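Local coordinates for ErfK/YbiS/YcfS/YnhG family protein (Xylanimonas cellulosilytica, PDB 4LPQ) that probably acts as a peptidoglycan L,D-transpeptidase in cell-wall synthesis, this chain holding its catalytic domain together with a putative peptidoglycan-binding domain, at residues T130-D142 and W193-Y207. Numbering follows the deposited sequence.
Sequences TPRGDFAVYMQRD and WDSWGMPIGTRVLLY
In the mixed sheet of the L,D-transpeptidase (YkuD) domain, strand 133-136 runs antiparallel to the C-terminal strand 203-206, Gly133 and Phe135 forming the hydrogen-bonded pairs with Leu206 and Val204. Phe135 N gives to Val204 O at 2.8 Å; Val204 N returns to Phe135 O. Beyond the strands, Val137 N bonds Thr202 O and Gly201 N bonds Val137 O, carrying the pairing into the type II turn Pro199-Thr202. On the face of Asp134 and Arg203, the guanidinium meets the carboxylate side-on: NE reaches Asp134 OD1 and NH2 reaches Asp134 OD2, both at 2.9 Å and on syn sides, with the two planes 17° apart. Arg203 gets there as a fully extended chain, CG anti to the backbone N (chi1 -173°). An alanine here would remove both donors and is likely to leave the Asp134 carboxylate without its charged mate and able to turn. The other face is apolar: Leu206 CD1 meets the Phe135 ring edge at CD2 (3.5 Å), while Leu206 CD2 touches CG2 of Thr130, whose side chain lies about 7 Å from that of the predicted nucleophile Cys181. Val137 sets CG2 against Met198 CE and Val204 CG2. Strand 203-206 also pairs in parallel with strand 86-91, and so sits between two strands of this sheet. In the last turn of helix 186-196, the Trp193 ring lies between Gln140 and Asp142, and Asp142 CB is 3.5 Å from Trp193 CH2; Lys158 holds the Gln140 amide oxygen and Arg156 the Asp142 carboxylate. At the chain terminus, Arg132 NH1 forms a salt bridge with Tyr207 OXT (2.9 Å) and another with Asp93.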
ATOM      1  N   THR A 130      -1.743  -1.359 -15.234  1.00 16.43           N
ATOM      2  CA  THR A 130      -2.748  -0.692 -14.423  1.00 15.05           C
ATOM      3  C   THR A 130      -3.038   0.622 -15.030  1.00 16.33           C
ATOM      4  O   THR A 130      -2.085   1.385 -15.316  1.00 18.41           O
ATOM      5  CB  THR A 130      -2.198  -0.515 -12.993  1.00 14.69           C
ATOM      6  OG1 THR A 130      -1.943  -1.832 -12.423  1.00 15.40           O
ATOM      7  CG2 THR A 130      -3.155   0.234 -12.107  1.00 15.72           C
ATOM      8  N   PRO A 131      -4.301   0.937 -15.247  1.00 16.81           N
ATOM      9  CA  PRO A 131      -4.540   2.167 -15.946  1.00 19.56           C
ATOM     10  C   PRO A 131      -4.325   3.406 -15.091  1.00 17.87           C
ATOM     11  O   PRO A 131      -4.607   3.407 -13.920  1.00 20.31           O
ATOM     12  CB  PRO A 131      -6.034   2.098 -16.325  1.00 24.96           C
ATOM     13  CG  PRO A 131      -6.608   1.138 -15.377  1.00 30.43           C
ATOM     14  CD  PRO A 131      -5.517   0.178 -15.010  1.00 18.68           C
ATOM     15  N   ARG A 132      -3.799   4.428 -15.702  1.00 18.41           N
ATOM     16  CA  ARG A 132      -3.675   5.740 -15.155  1.00 16.74           C
ATOM     17  C   ARG A 132      -4.918   6.530 -15.504  1.00 16.97           C
ATOM     18  O   ARG A 132      -5.503   6.386 -16.596  1.00 20.01           O
ATOM     19  CB  ARG A 132      -2.452   6.489 -15.682  1.00 19.67           C
ATOM     20  CG  ARG A 132      -1.186   5.929 -15.118  1.00 23.49           C
ATOM     21  CD  ARG A 132       0.116   6.460 -15.737  1.00 37.78           C
ATOM     22  NE  ARG A 132       1.147   5.374 -15.526  1.00 54.28           N
ATOM     23  CZ  ARG A 132       2.234   5.192 -14.705  1.00 46.16           C
ATOM     24  NH1 ARG A 132       2.923   6.024 -13.704  1.00 37.17           N
ATOM     25  NH2 ARG A 132       2.700   3.983 -14.849  1.00 41.99           N
ATOM     26  N   GLY A 133      -5.376   7.353 -14.575  1.00 15.40           N
ATOM     27  CA  GLY A 133      -6.559   8.152 -14.789  1.00 14.73           C
ATOM     28  C   GLY A 133      -7.382   8.388 -13.583  1.00 13.49           C
ATOM     29  O   GLY A 133      -6.942   8.208 -12.474  1.00 15.36           O
ATOM     30  N   ASP A 134      -8.592   8.952 -13.840  1.00 15.41           N
ATOM     31  CA  ASP A 134      -9.423   9.438 -12.801  1.00 14.33           C
ATOM     32  C   ASP A 134     -10.745   8.651 -12.849  1.00 14.25           C
ATOM     33  O   ASP A 134     -11.522   8.873 -13.789  1.00 13.99           O
ATOM     34  CB  ASP A 134      -9.621  10.903 -13.084  1.00 16.92           C
ATOM     35  CG  ASP A 134      -9.942  11.723 -11.975  1.00 20.17           C
ATOM     36  OD1 ASP A 134     -10.568  11.295 -11.049  1.00 22.26           O
ATOM     37  OD2 ASP A 134      -9.607  12.978 -12.107  1.00 26.28           O
ATOM     38  N   PHE A 135     -10.920   7.770 -11.889  1.00 12.64           N
ATOM     39  CA  PHE A 135     -11.966   6.773 -11.893  1.00 12.21           C
ATOM     40  C   PHE A 135     -12.781   6.857 -10.608  1.00 12.84           C
ATOM     41  O   PHE A 135     -12.594   7.808  -9.804  1.00 13.05           O
ATOM     42  CB  PHE A 135     -11.352   5.370 -12.040  1.00 13.14           C
ATOM     43  CG  PHE A 135     -10.522   5.237 -13.232  1.00 14.36           C
ATOM     44  CD1 PHE A 135     -11.042   5.138 -14.499  1.00 17.92           C
ATOM     45  CD2 PHE A 135      -9.103   5.171 -13.157  1.00 15.61           C
ATOM     46  CE1 PHE A 135     -10.219   5.072 -15.632  1.00 19.02           C
ATOM     47  CE2 PHE A 135      -8.331   5.046 -14.284  1.00 16.39           C
ATOM     48  CZ  PHE A 135      -8.881   4.997 -15.531  1.00 16.09           C
ATOM     49  N   ALA A 136     -13.706   5.951 -10.367  1.00 13.08           N
ATOM     50  CA  ALA A 136     -14.508   5.940  -9.162  1.00 13.25           C
ATOM     51  C   ALA A 136     -14.890   4.500  -8.848  1.00 12.13           C
ATOM     52  O   ALA A 136     -15.105   3.699  -9.725  1.00 13.78           O
ATOM     53  CB  ALA A 136     -15.786   6.788  -9.360  1.00 16.46           C
ATOM     54  N   VAL A 137     -14.983   4.221  -7.544  1.00 11.98           N
ATOM     55  CA  VAL A 137     -15.516   2.954  -7.109  1.00 12.16           C
ATOM     56  C   VAL A 137     -16.945   2.807  -7.620  1.00 12.09           C
ATOM     57  O   VAL A 137     -17.779   3.701  -7.330  1.00 14.46           O
ATOM     58  CB  VAL A 137     -15.476   2.811  -5.573  1.00 12.76           C
ATOM     59  CG1 VAL A 137     -16.110   1.529  -5.126  1.00 13.10           C
ATOM     60  CG2 VAL A 137     -14.046   2.961  -5.043  1.00 13.34           C
ATOM     61  N   TYR A 138     -17.225   1.735  -8.333  1.00 12.77           N
ATOM     62  CA  TYR A 138     -18.561   1.555  -8.920  1.00 13.31           C
ATOM     63  C   TYR A 138     -19.269   0.302  -8.427  1.00 13.52           C
ATOM     64  O   TYR A 138     -20.487   0.143  -8.571  1.00 14.78           O
ATOM     65  CB  TYR A 138     -18.555   1.577 -10.455  1.00 14.63           C
ATOM     66  CG  TYR A 138     -17.977   0.324 -11.093  1.00 12.83           C
ATOM     67  CD1 TYR A 138     -16.607   0.196 -11.332  1.00 12.77           C
ATOM     68  CD2 TYR A 138     -18.797  -0.705 -11.455  1.00 13.44           C
ATOM     69  CE1 TYR A 138     -16.131  -0.983 -11.909  1.00 13.00           C
ATOM     70  CE2 TYR A 138     -18.357  -1.829 -12.038  1.00 14.68           C
ATOM     71  CZ  TYR A 138     -17.010  -1.999 -12.244  1.00 14.23           C
ATOM     72  OH  TYR A 138     -16.595  -3.144 -12.774  1.00 15.23           O
HETATM   73  N   MSE A 139     -18.475  -0.609  -7.885  1.00 12.48           N
HETATM   74  CA  MSE A 139     -18.964  -1.876  -7.240  0.50 12.54           C
HETATM   75  C   MSE A 139     -18.028  -2.432  -6.235  1.00 11.78           C
HETATM   76  O   MSE A 139     -16.848  -2.032  -6.286  1.00 12.89           O
HETATM   77  CB  MSE A 139     -19.273  -2.851  -8.385  0.50 17.55           C
HETATM   78  CG  MSE A 139     -19.696  -4.301  -7.905  0.50 17.70           C
HETATM   79 SE   MSE A 139     -20.058  -5.565  -9.308  0.30 15.80          SE
HETATM   80  CE  MSE A 139     -19.106  -4.500 -10.443  0.50 10.97           C
ATOM     81  N   GLN A 140     -18.472  -3.273  -5.354  1.00 13.97           N
ATOM     82  CA  GLN A 140     -17.620  -3.861  -4.384  1.00 13.67           C
ATOM     83  C   GLN A 140     -18.184  -5.237  -4.082  1.00 13.70           C
ATOM     84  O   GLN A 140     -19.368  -5.454  -4.278  1.00 15.29           O
ATOM     85  CB  GLN A 140     -17.432  -2.962  -3.207  1.00 15.27           C
ATOM     86  CG  GLN A 140     -18.714  -2.726  -2.453  1.00 16.97           C
ATOM     87  CD  GLN A 140     -18.564  -1.573  -1.477  1.00 17.79           C
ATOM     88  OE1 GLN A 140     -17.694  -0.766  -1.618  1.00 29.85           O
ATOM     89  NE2 GLN A 140     -19.354  -1.518  -0.516  1.00 19.57           N
ATOM     90  N   ARG A 141     -17.316  -6.143  -3.655  1.00 13.92           N
ATOM     91  CA  ARG A 141     -17.767  -7.456  -3.263  1.00 14.75           C
ATOM     92  C   ARG A 141     -17.151  -7.752  -1.931  1.00 14.08           C
ATOM     93  O   ARG A 141     -15.898  -7.876  -1.815  1.00 16.98           O
ATOM     94  CB  ARG A 141     -17.428  -8.481  -4.393  1.00 15.74           C
ATOM     95  CG  ARG A 141     -18.163  -8.308  -5.691  1.00 16.69           C
ATOM     96  CD  ARG A 141     -17.775  -9.244  -6.827  1.00 20.17           C
ATOM     97  NE  ARG A 141     -18.650  -9.049  -7.989  1.00 22.24           N
ATOM     98  CZ  ARG A 141     -18.373  -9.410  -9.231  1.00 23.02           C
ATOM     99  NH1 ARG A 141     -17.173  -9.931  -9.503  1.00 27.00           N
ATOM    100  NH2 ARG A 141     -19.319  -9.246 -10.195  1.00 26.65           N
ATOM    101  N   ASP A 142     -17.971  -7.867  -0.856  1.00 16.64           N
ATOM    102  CA  ASP A 142     -17.557  -7.886   0.528  1.00 19.01           C
ATOM    103  C   ASP A 142     -17.269  -9.260   1.079  1.00 22.37           C
ATOM    104  O   ASP A 142     -17.964  -9.747   1.978  1.00 24.44           O
ATOM    105  CB  ASP A 142     -18.613  -7.214   1.424  1.00 20.76           C
ATOM    106  CG  ASP A 142     -18.171  -6.963   2.843  1.00 28.55           C
ATOM    107  OD1 ASP A 142     -16.969  -7.132   3.134  1.00 28.38           O
ATOM    108  OD2 ASP A 142     -19.084  -6.531   3.642  1.00 39.29           O
ATOM    109  N   TRP A 193     -12.395  -0.168   4.197  1.00 14.67           N
ATOM    110  CA  TRP A 193     -13.795  -0.453   4.208  1.00 14.32           C
ATOM    111  C   TRP A 193     -14.497   0.063   5.440  1.00 15.39           C
ATOM    112  O   TRP A 193     -15.575   0.666   5.377  1.00 16.53           O
ATOM    113  CB  TRP A 193     -14.049  -1.937   4.048  1.00 15.45           C
ATOM    114  CG  TRP A 193     -14.087  -2.526   2.736  1.00 16.28           C
ATOM    115  CD1 TRP A 193     -12.973  -2.848   1.941  1.00 16.45           C
ATOM    116  CD2 TRP A 193     -15.242  -3.037   2.046  1.00 13.75           C
ATOM    117  NE1 TRP A 193     -13.391  -3.492   0.820  1.00 14.66           N
ATOM    118  CE2 TRP A 193     -14.765  -3.634   0.839  1.00 14.35           C
ATOM    119  CE3 TRP A 193     -16.579  -3.096   2.316  1.00 16.71           C
ATOM    120  CZ2 TRP A 193     -15.583  -4.289  -0.045  1.00 15.80           C
ATOM    121  CZ3 TRP A 193     -17.388  -3.715   1.438  1.00 18.03           C
ATOM    122  CH2 TRP A 193     -16.894  -4.342   0.273  1.00 17.76           C
ATOM    123  N   ASP A 194     -13.952  -0.302   6.599  1.00 16.08           N
ATOM    124  CA  ASP A 194     -14.711  -0.343   7.857  1.00 17.29           C
ATOM    125  C   ASP A 194     -14.447   0.822   8.782  1.00 17.64           C
ATOM    126  O   ASP A 194     -15.268   1.167   9.563  1.00 21.48           O
ATOM    127  CB  ASP A 194     -14.466  -1.641   8.599  1.00 16.77           C
ATOM    128  CG  ASP A 194     -14.851  -2.884   7.863  1.00 18.36           C
ATOM    129  OD1 ASP A 194     -15.755  -2.825   7.007  1.00 21.86           O
ATOM    130  OD2 ASP A 194     -14.170  -3.935   8.155  1.00 20.65           O
ATOM    131  N   SER A 195     -13.272   1.396   8.677  1.00 17.25           N
ATOM    132  CA  SER A 195     -12.872   2.495   9.551  0.50 18.79           C
ATOM    133  C   SER A 195     -12.883   3.821   8.826  1.00 18.05           C
ATOM    134  O   SER A 195     -13.536   4.782   9.240  1.00 21.76           O
ATOM    135  CB  SER A 195     -11.510   2.198  10.232  0.50 25.06           C
ATOM    136  OG  SER A 195     -11.168   3.252  11.124  0.50 27.97           O
ATOM    137  N   TRP A 196     -12.106   3.909   7.760  1.00 16.48           N
ATOM    138  CA  TRP A 196     -12.099   5.089   6.898  1.00 17.33           C
ATOM    139  C   TRP A 196     -13.423   5.295   6.184  1.00 17.64           C
ATOM    140  O   TRP A 196     -14.039   6.357   6.307  1.00 18.87           O
ATOM    141  CB  TRP A 196     -10.926   5.072   5.912  1.00 16.61           C
ATOM    142  CG  TRP A 196     -10.677   6.332   5.274  1.00 17.96           C
ATOM    143  CD1 TRP A 196     -10.453   7.508   5.871  1.00 18.93           C
ATOM    144  CD2 TRP A 196     -10.447   6.555   3.884  1.00 17.49           C
ATOM    145  NE1 TRP A 196     -10.190   8.494   4.962  1.00 19.53           N
ATOM    146  CE2 TRP A 196     -10.146   7.928   3.730  1.00 18.33           C
ATOM    147  CE3 TRP A 196     -10.582   5.769   2.719  1.00 15.04           C
ATOM    148  CZ2 TRP A 196      -9.907   8.492   2.492  1.00 17.29           C
ATOM    149  CZ3 TRP A 196     -10.302   6.275   1.505  1.00 17.06           C
ATOM    150  CH2 TRP A 196      -9.976   7.589   1.366  1.00 18.08           C
ATOM    151  N   GLY A 197     -13.855   4.294   5.449  1.00 16.58           N
ATOM    152  CA  GLY A 197     -14.993   4.298   4.599  1.00 17.71           C
ATOM    153  C   GLY A 197     -14.586   4.761   3.223  1.00 17.12           C
ATOM    154  O   GLY A 197     -13.975   5.817   3.032  1.00 19.94           O
HETATM  155  N   MSE A 198     -14.952   3.947   2.252  1.00 16.26           N
HETATM  156  CA  MSE A 198     -14.601   4.175   0.837  1.00 16.14           C
HETATM  157  C   MSE A 198     -15.816   3.743   0.053  1.00 14.57           C
HETATM  158  O   MSE A 198     -15.827   2.730  -0.650  1.00 16.60           O
HETATM  159  CB  MSE A 198     -13.341   3.290   0.561  1.00 18.76           C
HETATM  160  CG  MSE A 198     -12.796   3.453  -0.785  1.00 17.88           C
HETATM  161 SE   MSE A 198     -11.179   2.275  -0.856  0.70 19.03          SE
HETATM  162  CE  MSE A 198     -11.166   2.284  -2.835  1.00 19.21           C
ATOM    163  N   PRO A 199     -16.902   4.547   0.140  1.00 15.63           N
ATOM    164  CA  PRO A 199     -18.143   4.059  -0.421  1.00 15.20           C
ATOM    165  C   PRO A 199     -18.197   4.093  -1.910  1.00 14.03           C
ATOM    166  O   PRO A 199     -17.337   4.722  -2.574  1.00 15.55           O
ATOM    167  CB  PRO A 199     -19.210   5.064   0.133  1.00 16.71           C
ATOM    168  CG  PRO A 199     -18.375   6.290   0.429  1.00 17.51           C
ATOM    169  CD  PRO A 199     -17.059   5.776   0.934  1.00 15.14           C
ATOM    170  N   ILE A 200     -19.192   3.449  -2.498  1.00 15.69           N
ATOM    171  CA  ILE A 200     -19.460   3.564  -3.899  0.50 13.78           C
ATOM    172  C   ILE A 200     -19.460   5.083  -4.246  1.00 14.09           C
ATOM    173  O   ILE A 200     -20.066   5.889  -3.534  1.00 18.84           O
ATOM    174  CB  ILE A 200     -20.766   2.779  -4.226  0.50 12.36           C
ATOM    175  CG1 ILE A 200     -20.702   1.243  -3.793  0.50 15.36           C
ATOM    176  CG2 ILE A 200     -21.134   2.976  -5.704  0.50 13.15           C
ATOM    177  CD1 ILE A 200     -19.531   0.408  -4.500  0.50 11.60           C
ATOM    178  N   GLY A 201     -18.801   5.414  -5.332  1.00 13.41           N
ATOM    179  CA  GLY A 201     -18.696   6.759  -5.823  1.00 15.21           C
ATOM    180  C   GLY A 201     -17.370   7.426  -5.484  1.00 14.37           C
ATOM    181  O   GLY A 201     -17.041   8.479  -6.029  1.00 15.18           O
ATOM    182  N   THR A 202     -16.588   6.840  -4.565  1.00 13.44           N
ATOM    183  CA  THR A 202     -15.322   7.448  -4.155  1.00 12.37           C
ATOM    184  C   THR A 202     -14.386   7.536  -5.350  1.00 12.11           C
ATOM    185  O   THR A 202     -14.101   6.539  -6.023  1.00 13.78           O
ATOM    186  CB  THR A 202     -14.683   6.667  -3.010  1.00 14.07           C
ATOM    187  OG1 THR A 202     -15.522   6.604  -1.868  1.00 15.62           O
ATOM    188  CG2 THR A 202     -13.355   7.243  -2.609  1.00 14.98           C
ATOM    189  N   ARG A 203     -13.767   8.717  -5.514  1.00 13.21           N
ATOM    190  CA  ARG A 203     -12.771   8.944  -6.546  1.00 12.83           C
ATOM    191  C   ARG A 203     -11.549   8.047  -6.305  1.00 12.58           C
ATOM    192  O   ARG A 203     -11.010   8.023  -5.190  1.00 13.23           O
ATOM    193  CB  ARG A 203     -12.360  10.409  -6.551  1.00 14.06           C
ATOM    194  CG  ARG A 203     -11.453  10.859  -7.663  1.00 14.32           C
ATOM    195  CD  ARG A 203     -11.150  12.323  -7.465  1.00 14.97           C
ATOM    196  NE  ARG A 203     -10.409  12.853  -8.572  1.00 16.00           N
ATOM    197  CZ  ARG A 203      -9.740  13.996  -8.567  1.00 15.74           C
ATOM    198  NH1 ARG A 203      -9.733  14.730  -7.449  1.00 17.81           N
ATOM    199  NH2 ARG A 203      -9.107  14.395  -9.647  1.00 18.45           N
ATOM    200  N   VAL A 204     -11.039   7.498  -7.378  1.00 12.46           N
ATOM    201  CA  VAL A 204      -9.814   6.712  -7.360  1.00 12.16           C
ATOM    202  C   VAL A 204      -8.962   7.296  -8.479  1.00 12.65           C
ATOM    203  O   VAL A 204      -9.293   7.194  -9.653  1.00 14.75           O
ATOM    204  CB  VAL A 204     -10.027   5.194  -7.624  1.00 13.45           C
ATOM    205  CG1 VAL A 204      -8.679   4.438  -7.582  1.00 14.93           C
ATOM    206  CG2 VAL A 204     -10.961   4.658  -6.559  1.00 13.79           C
ATOM    207  N   LEU A 205      -7.836   7.915  -8.102  1.00 12.86           N
ATOM    208  CA  LEU A 205      -6.985   8.637  -9.005  1.00 13.27           C
ATOM    209  C   LEU A 205      -5.635   7.935  -9.100  1.00 13.12           C
ATOM    210  O   LEU A 205      -4.986   7.825  -8.050  1.00 14.91           O
ATOM    211  CB  LEU A 205      -6.842  10.094  -8.460  1.00 15.83           C
ATOM    212  CG  LEU A 205      -5.952  11.017  -9.149  1.00 18.38           C
ATOM    213  CD1 LEU A 205      -6.463  11.311 -10.528  1.00 18.49           C
ATOM    214  CD2 LEU A 205      -5.842  12.340  -8.338  1.00 17.79           C
ATOM    215  N   LEU A 206      -5.207   7.503 -10.278  1.00 13.51           N
ATOM    216  CA  LEU A 206      -3.964   6.731 -10.439  1.00 13.04           C
ATOM    217  C   LEU A 206      -3.064   7.536 -11.326  1.00 15.07           C
ATOM    218  O   LEU A 206      -3.504   8.020 -12.394  1.00 15.82           O
ATOM    219  CB  LEU A 206      -4.157   5.369 -11.005  1.00 14.89           C
ATOM    220  CG  LEU A 206      -5.125   4.448 -10.272  1.00 12.95           C
ATOM    221  CD1 LEU A 206      -6.567   4.615 -10.797  1.00 14.61           C
ATOM    222  CD2 LEU A 206      -4.673   2.974 -10.306  1.00 15.61           C
ATOM    223  N   TYR A 207      -1.808   7.662 -10.939  1.00 13.67           N
ATOM    224  CA  TYR A 207      -0.839   8.442 -11.772  1.00 15.94           C
ATOM    225  C   TYR A 207       0.564   7.897 -11.639  1.00 15.78           C
ATOM    226  O   TYR A 207       0.833   7.113 -10.691  1.00 15.80           O
ATOM    227  CB  TYR A 207      -0.806   9.900 -11.309  1.00 15.95           C
ATOM    228  CG  TYR A 207      -0.826  10.131  -9.826  1.00 14.84           C
ATOM    229  CD1 TYR A 207       0.337  10.089  -9.111  1.00 16.32           C
ATOM    230  CD2 TYR A 207      -1.975  10.392  -9.148  1.00 14.86           C
ATOM    231  CE1 TYR A 207       0.344  10.320  -7.764  1.00 14.47           C
ATOM    232  CE2 TYR A 207      -2.019  10.672  -7.806  1.00 17.09           C
ATOM    233  CZ  TYR A 207      -0.819  10.597  -7.087  1.00 14.87           C
ATOM    234  OH  TYR A 207      -0.869  10.829  -5.701  1.00 16.55           O
ATOM    235  OXT TYR A 207       1.418   8.210 -12.550  1.00 19.84           O
TER